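Local atomic coordinates of cysteine desulfurase (Fervidobacterium islandicum, PDB entry 6A6E), a protein that catalyses the removal of sulfur from L-cysteine with the help of pyridoxal phosphate, probably supplying it to the SUF machinery for iron-sulfur cluster assembly. Residues I29-A41 with I361-G373. Sequence-based numbering, arbitrary orientation.
Sequences INGKRLVYLDNAA and ILDENFGVATRSG
Val35 and Tyr36 pair in parallel with Val368 and Ala369, joining strand 32-36 to strand 368-373 in the smaller mixed sheet of this fold-type I enzyme of the class-V aminotransferase family. Val35 bonds both ways, N to Gly367 O at 2.9 Å and O from Ala369 N; Leu37 N then reaches Ala369 O at 3.0 Å with a bent N-H...O angle of 132°. On one side of the sheet the two valines lie side by side, Val35 CB against Val368 CG2 (3.8 Å), and Leu37 CD1 comes obliquely to Val368 CG1. On the other, the methyl of Ala369 meets Tyr36 CD1, and His69 of the second subunit packs on that alanine.

The type I' turn 29-32, which joins strands 28-29 and 32-36, sits over the end of helix 355-366. Asn30 ND2 donates to Glu364 O (2.8 Å), almost within its own amide plane, while Ile29 CG2 lies against Asp363 O. The extended Lys32 chain runs alongside Phe366 and ends in a weak bond to Asn365 O. Gly367 leaves the helix with positive phi, and its bare CA packs against Ile29 CG1 at 3.9 Å.

At the far end Asp38 holds CG opposite its backbone N (chi1 -164°), which carries the carboxylate to Arg371; the arginine kinks at chi3 (-74°) to present its side, the two planes nearly coplanar. His69 of the second subunit also bonds Asp38 OD2, tying this salt bridge to the dimer interface. Ala41 CB covers one guanidinium face, and in the plane both NE (3.1 Å) and NH2 (3.0 Å) of Arg371 donate to Asp38 OD2 on its syn side.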
loop_
_atom_site.group_PDB
_atom_site.type_symbol
_atom_site.label_atom_id
_atom_site.label_comp_id
_atom_site.label_asym_id
_atom_site.label_seq_id
_atom_site.Cartn_x
_atom_site.Cartn_y
_atom_site.Cartn_z
ATOM N N ILE A 29 -11.078 -23.211 -18.457
ATOM C CA ILE A 29 -12.418 -22.588 -18.409
ATOM C C ILE A 29 -13.299 -23.376 -19.375
ATOM O O ILE A 29 -13.063 -23.367 -20.597
ATOM C CB ILE A 29 -12.402 -21.114 -18.898
ATOM C CG1 ILE A 29 -11.198 -20.290 -18.378
ATOM C CG2 ILE A 29 -13.719 -20.429 -18.602
ATOM C CD1 ILE A 29 -10.951 -20.391 -16.906
ATOM N N ASN A 30 -14.307 -24.056 -18.845
ATOM C CA ASN A 30 -15.157 -24.919 -19.638
ATOM C C ASN A 30 -14.415 -25.868 -20.515
ATOM O O ASN A 30 -14.785 -26.041 -21.643
ATOM C CB ASN A 30 -16.103 -24.071 -20.485
ATOM C CG ASN A 30 -17.055 -23.339 -19.615
ATOM O OD1 ASN A 30 -17.583 -23.961 -18.682
ATOM N ND2 ASN A 30 -17.203 -22.011 -19.808
ATOM N N GLY A 31 -13.348 -26.466 -20.013
ATOM C CA GLY A 31 -12.560 -27.392 -20.794
ATOM C C GLY A 31 -11.577 -26.818 -21.789
ATOM O O GLY A 31 -10.964 -27.588 -22.504
ATOM N N LYS A 32 -11.395 -25.496 -21.841
ATOM C CA LYS A 32 -10.316 -24.890 -22.648
ATOM C C LYS A 32 -9.254 -24.196 -21.751
ATOM O O LYS A 32 -9.588 -23.561 -20.724
ATOM C CB LYS A 32 -10.887 -23.892 -23.622
ATOM C CG LYS A 32 -11.921 -24.512 -24.530
ATOM C CD LYS A 32 -12.264 -23.590 -25.640
ATOM C CE LYS A 32 -13.225 -24.260 -26.618
ATOM N NZ LYS A 32 -13.112 -23.501 -27.893
ATOM N N ARG A 33 -7.990 -24.321 -22.135
ATOM C CA ARG A 33 -6.935 -23.728 -21.357
ATOM C C ARG A 33 -7.112 -22.202 -21.330
ATOM O O ARG A 33 -7.648 -21.567 -22.271
ATOM C CB ARG A 33 -5.543 -24.101 -21.881
ATOM C CG ARG A 33 -5.179 -23.398 -23.174
ATOM C CD ARG A 33 -3.833 -23.830 -23.757
ATOM N NE ARG A 33 -3.564 -23.097 -24.999
ATOM C CZ ARG A 33 -3.009 -21.899 -25.078
ATOM N NH1 ARG A 33 -2.587 -21.274 -23.965
ATOM N NH2 ARG A 33 -2.862 -21.310 -26.269
ATOM N N LEU A 34 -6.645 -21.648 -20.219
ATOM C CA LEU A 34 -6.668 -20.209 -19.985
ATOM C C LEU A 34 -5.775 -19.552 -20.988
ATOM O O LEU A 34 -4.598 -19.855 -21.109
ATOM C CB LEU A 34 -6.225 -19.872 -18.536
ATOM C CG LEU A 34 -5.961 -18.365 -18.299
ATOM C CD1 LEU A 34 -7.270 -17.563 -18.465
ATOM C CD2 LEU A 34 -5.330 -18.146 -16.934
ATOM N N VAL A 35 -6.345 -18.639 -21.743
ATOM C CA VAL A 35 -5.586 -17.795 -22.620
ATOM C C VAL A 35 -5.658 -16.357 -22.032
ATOM O O VAL A 35 -6.608 -15.619 -22.287
ATOM C CB VAL A 35 -6.123 -17.861 -24.073
ATOM C CG1 VAL A 35 -5.432 -16.825 -24.923
ATOM C CG2 VAL A 35 -5.836 -19.256 -24.666
ATOM N N TYR A 36 -4.616 -15.943 -21.316
ATOM C CA TYR A 36 -4.694 -14.698 -20.501
ATOM C C TYR A 36 -4.199 -13.520 -21.291
ATOM O O TYR A 36 -2.992 -13.361 -21.496
ATOM C CB TYR A 36 -3.938 -14.834 -19.182
ATOM C CG TYR A 36 -4.151 -13.663 -18.251
ATOM C CD1 TYR A 36 -5.268 -13.587 -17.448
ATOM C CD2 TYR A 36 -3.277 -12.602 -18.227
ATOM C CE1 TYR A 36 -5.508 -12.491 -16.631
ATOM C CE2 TYR A 36 -3.460 -11.533 -17.334
ATOM C CZ TYR A 36 -4.579 -11.471 -16.569
ATOM O OH TYR A 36 -4.785 -10.426 -15.706
ATOM N N LEU A 37 -5.152 -12.718 -21.762
ATOM C CA LEU A 37 -4.857 -11.512 -22.551
ATOM C C LEU A 37 -5.395 -10.207 -21.899
ATOM O O LEU A 37 -5.796 -9.245 -22.620
ATOM C CB LEU A 37 -5.377 -11.642 -23.998
ATOM C CG LEU A 37 -4.792 -12.822 -24.803
ATOM C CD1 LEU A 37 -5.490 -12.914 -26.131
ATOM C CD2 LEU A 37 -3.304 -12.656 -25.052
ATOM N N ASP A 38 -5.348 -10.156 -20.560
ATOM C CA ASP A 38 -5.735 -8.941 -19.808
ATOM C C ASP A 38 -4.537 -8.422 -18.987
ATOM O O ASP A 38 -4.677 -7.890 -17.885
ATOM C CB ASP A 38 -6.872 -9.261 -18.875
ATOM C CG ASP A 38 -7.578 -8.002 -18.364
ATOM O OD1 ASP A 38 -7.475 -6.935 -19.054
ATOM O OD2 ASP A 38 -8.256 -8.140 -17.313
ATOM N N ASN A 39 -3.371 -8.539 -19.593
ATOM C CA ASN A 39 -2.082 -8.173 -18.974
ATOM C C ASN A 39 -1.933 -6.693 -18.641
ATOM O O ASN A 39 -1.199 -6.348 -17.725
ATOM C CB ASN A 39 -0.934 -8.636 -19.878
ATOM C CG ASN A 39 -0.875 -10.126 -19.926
ATOM O OD1 ASN A 39 -0.567 -10.730 -18.900
ATOM N ND2 ASN A 39 -1.280 -10.742 -21.057
ATOM N N ALA A 40 -2.634 -5.858 -19.405
ATOM C CA ALA A 40 -2.652 -4.448 -19.226
ATOM C C ALA A 40 -3.409 -3.996 -17.964
ATOM O O ALA A 40 -3.187 -2.925 -17.466
ATOM C CB ALA A 40 -3.273 -3.861 -20.435
ATOM N N ALA A 41 -4.279 -4.855 -17.438
ATOM C CA ALA A 41 -4.941 -4.639 -16.187
ATOM C C ALA A 41 -4.093 -5.152 -15.006
ATOM O O ALA A 41 -4.048 -4.488 -13.959
ATOM C CB ALA A 41 -6.305 -5.339 -16.190
ATOM N N ILE A 361 -18.179 -13.917 -24.417
ATOM C CA ILE A 361 -18.122 -15.145 -25.255
ATOM C C ILE A 361 -16.671 -15.634 -25.328
ATOM O O ILE A 361 -16.406 -16.816 -25.118
ATOM C CB ILE A 361 -18.731 -14.928 -26.666
ATOM C CG1 ILE A 361 -20.232 -14.696 -26.572
ATOM C CG2 ILE A 361 -18.424 -16.130 -27.548
ATOM C CD1 ILE A 361 -20.848 -13.959 -27.763
ATOM N N LEU A 362 -15.731 -14.716 -25.489
ATOM C CA LEU A 362 -14.275 -15.090 -25.471
ATOM C C LEU A 362 -13.897 -15.865 -24.245
ATOM O O LEU A 362 -13.258 -16.971 -24.345
ATOM C CB LEU A 362 -13.351 -13.873 -25.641
ATOM C CG LEU A 362 -13.357 -13.304 -27.037
ATOM C CD1 LEU A 362 -12.413 -12.128 -27.135
ATOM C CD2 LEU A 362 -12.902 -14.371 -27.982
ATOM N N ASP A 363 -14.371 -15.392 -23.101
ATOM C CA ASP A 363 -14.099 -16.063 -21.830
ATOM C C ASP A 363 -14.859 -17.422 -21.624
ATOM O O ASP A 363 -14.266 -18.449 -21.279
ATOM C CB ASP A 363 -14.426 -15.106 -20.641
ATOM C CG ASP A 363 -14.404 -15.818 -19.284
ATOM O OD1 ASP A 363 -13.362 -16.328 -18.808
ATOM O OD2 ASP A 363 -15.463 -15.879 -18.658
ATOM N N GLU A 364 -16.164 -17.433 -21.843
ATOM C CA GLU A 364 -16.921 -18.634 -21.514
ATOM C C GLU A 364 -16.644 -19.750 -22.555
ATOM O O GLU A 364 -16.386 -20.901 -22.188
ATOM C CB GLU A 364 -18.398 -18.315 -21.407
ATOM C CG GLU A 364 -19.066 -19.127 -20.312
ATOM C CD GLU A 364 -20.545 -19.215 -20.531
ATOM O OE1 GLU A 364 -20.959 -20.227 -21.135
ATOM O OE2 GLU A 364 -21.286 -18.270 -20.117
ATOM N N ASN A 365 -16.587 -19.380 -23.821
ATOM C CA ASN A 365 -16.513 -20.359 -24.918
ATOM C C ASN A 365 -15.123 -20.573 -25.459
ATOM O O ASN A 365 -14.933 -21.546 -26.164
ATOM C CB ASN A 365 -17.466 -19.972 -26.047
ATOM C CG ASN A 365 -18.907 -19.850 -25.536
ATOM O OD1 ASN A 365 -19.393 -18.769 -25.215
ATOM N ND2 ASN A 365 -19.549 -20.980 -25.355
ATOM N N PHE A 366 -14.149 -19.699 -25.140
ATOM C CA PHE A 366 -12.762 -19.901 -25.621
ATOM C C PHE A 366 -11.669 -19.783 -24.557
ATOM O O PHE A 366 -10.517 -19.938 -24.866
ATOM C CB PHE A 366 -12.448 -18.949 -26.748
ATOM C CG PHE A 366 -13.265 -19.179 -27.953
ATOM C CD1 PHE A 366 -14.536 -18.597 -28.071
ATOM C CD2 PHE A 366 -12.767 -19.959 -28.985
ATOM C CE1 PHE A 366 -15.308 -18.835 -29.204
ATOM C CE2 PHE A 366 -13.530 -20.208 -30.107
ATOM C CZ PHE A 366 -14.796 -19.651 -30.231
ATOM N N GLY A 367 -12.054 -19.554 -23.304
ATOM C CA GLY A 367 -11.096 -19.434 -22.179
ATOM C C GLY A 367 -10.154 -18.212 -22.240
ATOM O O GLY A 367 -9.148 -18.149 -21.522
ATOM N N VAL A 368 -10.504 -17.268 -23.093
ATOM C CA VAL A 368 -9.718 -16.104 -23.416
ATOM C C VAL A 368 -10.204 -14.959 -22.490
ATOM O O VAL A 368 -11.385 -14.570 -22.553
ATOM C CB VAL A 368 -9.935 -15.713 -24.887
ATOM C CG1 VAL A 368 -9.272 -14.387 -25.243
ATOM C CG2 VAL A 368 -9.374 -16.799 -25.804
ATOM N N ALA A 369 -9.255 -14.420 -21.704
ATOM C CA ALA A 369 -9.463 -13.269 -20.812
ATOM C C ALA A 369 -9.120 -11.989 -21.508
ATOM O O ALA A 369 -7.998 -11.811 -21.886
ATOM C CB ALA A 369 -8.610 -13.439 -19.540
ATOM N N THR A 370 -10.108 -11.122 -21.708
ATOM C CA THR A 370 -9.942 -9.789 -22.256
ATOM C C THR A 370 -10.769 -8.843 -21.427
ATOM O O THR A 370 -11.472 -9.263 -20.498
ATOM C CB THR A 370 -10.484 -9.663 -23.707
ATOM O OG1 THR A 370 -11.891 -9.908 -23.722
ATOM C CG2 THR A 370 -9.773 -10.660 -24.621
ATOM N N ARG A 371 -10.682 -7.550 -21.721
ATOM C CA ARG A 371 -11.423 -6.573 -20.973
ATOM C C ARG A 371 -12.208 -5.657 -21.890
ATOM O O ARG A 371 -11.708 -5.193 -22.902
ATOM C CB ARG A 371 -10.437 -5.747 -20.137
ATOM C CG ARG A 371 -11.033 -4.755 -19.141
ATOM C CD ARG A 371 -9.947 -4.290 -18.141
ATOM N NE ARG A 371 -9.654 -5.341 -17.197
ATOM C CZ ARG A 371 -10.157 -5.477 -15.999
ATOM N NH1 ARG A 371 -10.896 -4.523 -15.448
ATOM N NH2 ARG A 371 -9.835 -6.543 -15.336
ATOM N N SER A 372 -13.409 -5.328 -21.470
ATOM C CA SER A 372 -14.254 -4.435 -22.193
ATOM C C SER A 372 -14.568 -3.275 -21.282
ATOM O O SER A 372 -14.604 -3.468 -20.067
ATOM C CB SER A 372 -15.574 -5.170 -22.601
ATOM O OG SER A 372 -16.212 -5.731 -21.450
ATOM N N GLY A 373 -14.831 -2.114 -21.884
ATOM C CA GLY A 373 -15.270 -0.923 -21.166
ATOM C C GLY A 373 -14.473 0.286 -21.572
ATOM O O GLY A 373 -13.934 0.344 -22.682
HETATM O O HOH W 1 -14.152 -22.175 -22.616
HETATM O O HOH W 2 -15.387 -24.292 -24.285
HETATM O O HOH W 3 -8.303 -21.797 -24.772
#